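Long-range contact in M32 carboxypeptidase (Chitinophagaceae bacterium, PDB 7A03), which probably acts as a metal-dependent carboxypeptidase of the M32 family, trimming amino acids from the C-terminal ends of peptides: residues I356-I368 against L382-L394. Sequence-based numbering, arbitrary orientation.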
# COMPACT_ATOMS: atom_id res chain seq x y z
N ILE A 356 -13.61 7.02 2.95
CA ILE A 356 -14.15 7.94 1.96
C ILE A 356 -13.23 9.14 1.84
O ILE A 356 -12.67 9.41 0.77
CB ILE A 356 -15.59 8.39 2.28
CG1 ILE A 356 -16.51 7.17 2.39
CG2 ILE A 356 -16.10 9.36 1.24
CD1 ILE A 356 -16.57 6.34 1.12
N THR A 357 -13.06 9.86 2.95
CA THR A 357 -12.24 11.07 2.92
C THR A 357 -10.78 10.77 2.58
O THR A 357 -10.09 11.66 2.07
CB THR A 357 -12.33 11.83 4.24
OG1 THR A 357 -11.83 10.99 5.30
CG2 THR A 357 -13.77 12.23 4.53
N TYR A 358 -10.31 9.54 2.85
CA TYR A 358 -8.93 9.17 2.53
C TYR A 358 -8.54 9.61 1.12
O TYR A 358 -7.43 10.13 0.89
CB TYR A 358 -8.76 7.65 2.64
CG TYR A 358 -7.32 7.17 2.56
CD1 TYR A 358 -6.72 6.91 1.33
CD2 TYR A 358 -6.57 6.99 3.71
CE1 TYR A 358 -5.41 6.49 1.24
CE2 TYR A 358 -5.26 6.57 3.64
CZ TYR A 358 -4.69 6.31 2.41
OH TYR A 358 -3.38 5.89 2.32
N HIS A 359 -9.45 9.43 0.16
CA HIS A 359 -9.10 9.66 -1.23
C HIS A 359 -8.95 11.14 -1.56
O HIS A 359 -8.18 11.48 -2.47
CB HIS A 359 -10.04 8.86 -2.12
CG HIS A 359 -10.10 7.43 -1.71
ND1 HIS A 359 -9.03 6.57 -1.89
CD2 HIS A 359 -11.04 6.73 -1.03
CE1 HIS A 359 -9.33 5.39 -1.37
NE2 HIS A 359 -10.54 5.46 -0.85
N PHE A 360 -9.57 12.03 -0.78
CA PHE A 360 -9.25 13.44 -0.97
C PHE A 360 -7.82 13.73 -0.55
O PHE A 360 -7.10 14.45 -1.26
CB PHE A 360 -10.26 14.32 -0.24
CG PHE A 360 -11.61 14.34 -0.90
CD1 PHE A 360 -12.54 13.34 -0.63
CD2 PHE A 360 -11.92 15.30 -1.84
CE1 PHE A 360 -13.77 13.34 -1.27
CE2 PHE A 360 -13.14 15.31 -2.47
CZ PHE A 360 -14.06 14.33 -2.18
N HIS A 361 -7.37 13.14 0.57
CA HIS A 361 -5.97 13.26 0.95
C HIS A 361 -5.08 12.85 -0.21
O HIS A 361 -4.14 13.57 -0.59
CB HIS A 361 -5.68 12.38 2.18
CG HIS A 361 -6.39 12.81 3.43
ND1 HIS A 361 -5.85 13.71 4.33
CD2 HIS A 361 -7.57 12.42 3.96
CE1 HIS A 361 -6.69 13.88 5.34
NE2 HIS A 361 -7.74 13.11 5.13
N ILE A 362 -5.41 11.73 -0.86
CA ILE A 362 -4.54 11.27 -1.93
C ILE A 362 -4.63 12.23 -3.10
O ILE A 362 -3.62 12.59 -3.71
CB ILE A 362 -4.87 9.82 -2.34
CG1 ILE A 362 -4.67 8.86 -1.16
CG2 ILE A 362 -4.04 9.38 -3.53
CD1 ILE A 362 -3.20 8.69 -0.75
N MET A 363 -5.85 12.69 -3.40
CA MET A 363 -6.02 13.57 -4.54
C MET A 363 -5.19 14.84 -4.36
O MET A 363 -4.52 15.30 -5.30
CB MET A 363 -7.49 13.91 -4.71
CG MET A 363 -7.81 14.63 -6.00
SD MET A 363 -9.55 15.08 -6.04
CE MET A 363 -9.57 16.39 -4.81
N ILE A 364 -5.17 15.37 -3.13
CA ILE A 364 -4.44 16.61 -2.90
C ILE A 364 -2.96 16.38 -3.16
O ILE A 364 -2.32 17.14 -3.90
CB ILE A 364 -4.73 17.15 -1.49
CG1 ILE A 364 -6.16 17.69 -1.45
CG2 ILE A 364 -3.72 18.23 -1.14
CD1 ILE A 364 -6.71 17.81 -0.05
N ARG A 365 -2.43 15.26 -2.65
CA ARG A 365 -1.02 14.96 -2.87
C ARG A 365 -0.76 14.77 -4.36
O ARG A 365 0.24 15.29 -4.90
CB ARG A 365 -0.61 13.73 -2.04
CG ARG A 365 -0.53 14.04 -0.54
CD ARG A 365 -0.77 12.78 0.31
NE ARG A 365 -0.65 13.01 1.75
CZ ARG A 365 -1.53 13.70 2.48
NH1 ARG A 365 -2.60 14.25 1.92
NH2 ARG A 365 -1.36 13.84 3.79
N TYR A 366 -1.69 14.12 -5.05
CA TYR A 366 -1.50 13.91 -6.48
C TYR A 366 -1.41 15.25 -7.19
O TYR A 366 -0.45 15.51 -7.93
CB TYR A 366 -2.61 13.01 -7.02
CG TYR A 366 -2.72 12.98 -8.52
CD1 TYR A 366 -1.83 12.24 -9.29
CD2 TYR A 366 -3.74 13.68 -9.16
CE1 TYR A 366 -1.94 12.24 -10.66
CE2 TYR A 366 -3.85 13.66 -10.54
CZ TYR A 366 -2.94 12.93 -11.28
OH TYR A 366 -3.02 12.89 -12.65
N GLU A 367 -2.35 16.16 -6.89
CA GLU A 367 -2.34 17.41 -7.65
C GLU A 367 -1.07 18.18 -7.35
O GLU A 367 -0.41 18.70 -8.27
CB GLU A 367 -3.59 18.25 -7.39
CG GLU A 367 -4.92 17.53 -7.64
CD GLU A 367 -5.18 17.19 -9.10
OE1 GLU A 367 -4.53 17.77 -10.00
OE2 GLU A 367 -6.06 16.33 -9.35
N ILE A 368 -0.66 18.17 -6.08
CA ILE A 368 0.53 18.92 -5.71
C ILE A 368 1.74 18.32 -6.38
O ILE A 368 2.55 19.04 -6.99
CB ILE A 368 0.66 18.99 -4.18
CG1 ILE A 368 -0.33 20.01 -3.62
CG2 ILE A 368 2.09 19.30 -3.76
CD1 ILE A 368 -0.46 19.97 -2.13
N LEU A 382 4.69 26.22 0.05
CA LEU A 382 3.89 25.03 -0.21
C LEU A 382 2.90 24.75 0.91
O LEU A 382 1.85 24.14 0.68
CB LEU A 382 4.80 23.83 -0.45
CG LEU A 382 4.13 22.58 -1.03
CD1 LEU A 382 3.56 22.87 -2.40
CD2 LEU A 382 5.11 21.43 -1.08
N ASN A 383 3.22 25.19 2.13
CA ASN A 383 2.28 25.00 3.24
C ASN A 383 0.96 25.72 2.98
O ASN A 383 -0.11 25.18 3.26
CB ASN A 383 2.91 25.45 4.56
CG ASN A 383 3.37 26.89 4.52
OD1 ASN A 383 3.84 27.38 3.50
ND2 ASN A 383 3.22 27.59 5.64
N LYS A 384 1.02 26.93 2.42
CA LYS A 384 -0.21 27.65 2.09
C LYS A 384 -1.00 26.92 1.01
O LYS A 384 -2.23 26.80 1.11
CB LYS A 384 0.10 29.08 1.66
CG LYS A 384 -1.15 29.91 1.40
CD LYS A 384 -0.94 30.98 0.35
CE LYS A 384 -2.04 30.96 -0.70
NZ LYS A 384 -3.28 31.66 -0.25
N THR A 385 -0.31 26.43 -0.02
CA THR A 385 -0.97 25.66 -1.07
C THR A 385 -1.68 24.44 -0.49
O THR A 385 -2.86 24.18 -0.78
CB THR A 385 0.10 25.22 -2.08
OG1 THR A 385 0.74 26.38 -2.63
CG2 THR A 385 -0.51 24.39 -3.19
N TRP A 386 -0.95 23.69 0.33
CA TRP A 386 -1.50 22.52 1.01
C TRP A 386 -2.74 22.88 1.81
O TRP A 386 -3.80 22.25 1.67
CB TRP A 386 -0.41 21.95 1.92
CG TRP A 386 -0.79 20.73 2.70
CD1 TRP A 386 -1.55 20.68 3.83
CD2 TRP A 386 -0.40 19.39 2.41
NE1 TRP A 386 -1.67 19.38 4.26
CE2 TRP A 386 -0.97 18.57 3.41
CE3 TRP A 386 0.36 18.79 1.40
CZ2 TRP A 386 -0.80 17.18 3.42
CZ3 TRP A 386 0.54 17.42 1.41
CH2 TRP A 386 -0.05 16.63 2.42
N ASN A 387 -2.63 23.92 2.65
CA ASN A 387 -3.75 24.29 3.50
C ASN A 387 -4.96 24.72 2.69
O ASN A 387 -6.10 24.39 3.05
CB ASN A 387 -3.32 25.41 4.46
CG ASN A 387 -2.18 24.99 5.38
OD1 ASN A 387 -1.78 23.82 5.42
ND2 ASN A 387 -1.65 25.95 6.12
N ASP A 388 -4.74 25.44 1.58
CA ASP A 388 -5.84 25.83 0.71
C ASP A 388 -6.53 24.61 0.11
O ASP A 388 -7.76 24.55 0.06
CB ASP A 388 -5.34 26.76 -0.40
CG ASP A 388 -4.97 28.14 0.11
OD1 ASP A 388 -5.35 28.49 1.26
OD2 ASP A 388 -4.29 28.87 -0.64
N TYR A 389 -5.74 23.63 -0.35
CA TYR A 389 -6.32 22.40 -0.88
C TYR A 389 -7.16 21.70 0.18
O TYR A 389 -8.29 21.25 -0.09
CB TYR A 389 -5.19 21.47 -1.35
CG TYR A 389 -4.82 21.58 -2.82
CD1 TYR A 389 -5.64 21.04 -3.81
CD2 TYR A 389 -3.64 22.19 -3.22
CE1 TYR A 389 -5.30 21.14 -5.15
CE2 TYR A 389 -3.29 22.29 -4.57
CZ TYR A 389 -4.13 21.76 -5.52
OH TYR A 389 -3.80 21.84 -6.85
N TYR A 390 -6.63 21.61 1.40
CA TYR A 390 -7.37 20.94 2.47
C TYR A 390 -8.67 21.67 2.79
O TYR A 390 -9.71 21.03 3.01
CB TYR A 390 -6.50 20.78 3.71
CG TYR A 390 -5.85 19.42 3.75
CD1 TYR A 390 -4.81 19.10 2.90
CD2 TYR A 390 -6.30 18.44 4.64
CE1 TYR A 390 -4.21 17.84 2.92
CE2 TYR A 390 -5.71 17.18 4.67
CZ TYR A 390 -4.65 16.89 3.81
OH TYR A 390 -4.06 15.63 3.84
N ARG A 391 -8.64 23.00 2.82
CA ARG A 391 -9.87 23.71 3.12
C ARG A 391 -10.88 23.56 1.98
O ARG A 391 -12.08 23.37 2.23
CB ARG A 391 -9.59 25.19 3.38
CG ARG A 391 -10.83 25.97 3.75
CD ARG A 391 -10.46 27.21 4.49
NE ARG A 391 -11.62 27.90 5.02
CZ ARG A 391 -11.55 29.07 5.64
NH1 ARG A 391 -10.37 29.65 5.79
NH2 ARG A 391 -12.64 29.65 6.12
N GLN A 392 -10.41 23.66 0.74
CA GLN A 392 -11.32 23.63 -0.41
C GLN A 392 -12.03 22.29 -0.51
O GLN A 392 -13.25 22.23 -0.69
CB GLN A 392 -10.53 23.92 -1.69
CG GLN A 392 -11.35 23.77 -2.95
CD GLN A 392 -10.55 24.04 -4.21
OE1 GLN A 392 -9.41 24.50 -4.15
NE2 GLN A 392 -11.15 23.76 -5.36
N TYR A 393 -11.28 21.19 -0.39
CA TYR A 393 -11.85 19.87 -0.67
C TYR A 393 -12.34 19.12 0.56
O TYR A 393 -13.30 18.35 0.46
CB TYR A 393 -10.85 19.01 -1.45
CG TYR A 393 -10.64 19.53 -2.85
CD1 TYR A 393 -11.67 19.49 -3.79
CD2 TYR A 393 -9.42 20.08 -3.24
CE1 TYR A 393 -11.49 19.98 -5.08
CE2 TYR A 393 -9.23 20.57 -4.52
CZ TYR A 393 -10.27 20.52 -5.43
OH TYR A 393 -10.09 21.00 -6.71
N LEU A 394 -11.71 19.30 1.73
CA LEU A 394 -12.13 18.59 2.93
C LEU A 394 -12.82 19.48 3.96
O LEU A 394 -13.37 18.96 4.93
CB LEU A 394 -10.94 17.86 3.57
CG LEU A 394 -10.54 16.55 2.88
CD1 LEU A 394 -9.19 16.05 3.37
CD2 LEU A 394 -11.62 15.50 3.12
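Y390 reaches across to helix 358-374 and plants its hydroxyl between H361 and R365. The oxygen lies in the guanidinium plane and is gripped end-on by both terminal nitrogens, R365 NH1 to Y390 OH at 2.8 Å and nearly straight (164°), while R365 NH2 bends more to the same atom. H361 ND1 hydrogen-bonds Y390 OH at 2.7 Å. One guanidinium face is roofed by the rim of the W386 indole, with W386 CH2 3.3 Å from R365 CZ. R365 NH1 also bonds the carbonyl of its own helix at H361 O, above the carbonyl plane, while NE forms a salt bridge with D408; an alanine at R365 would probably leave D408 without its charged mate, bare the W386 rim and leave H361 alone to hold the Y390 hydroxyl across the contact. In the buried centre I364 CG2, anti to the backbone N, packs on Y389 CB (3.6 Å) and I364 CD1 lies over a face of Y390, while I368 CD1 fits between W386 and Y389. This is an antiparallel packing of two consecutive helices, axes 10.3 Å apart at 142°, joined by a short connection in the largely helical M32 fold. Near the start of the first helix, L394 CD1 sits over the H361 ring and CD2 touches F360 CB. The flank with Y389, Y393 and E367 is partly exposed and lacks inter-helix hydrogen bonds, unlike the buried polar knot at Y390. In one of two M363 conformers, CE sits over the centre of the Y393 ring, a CH-pi contact with the sulfur farther out on the same side. E367 gives only CB to Y389 OH (3.6 Å), its carboxylate turning away to K370.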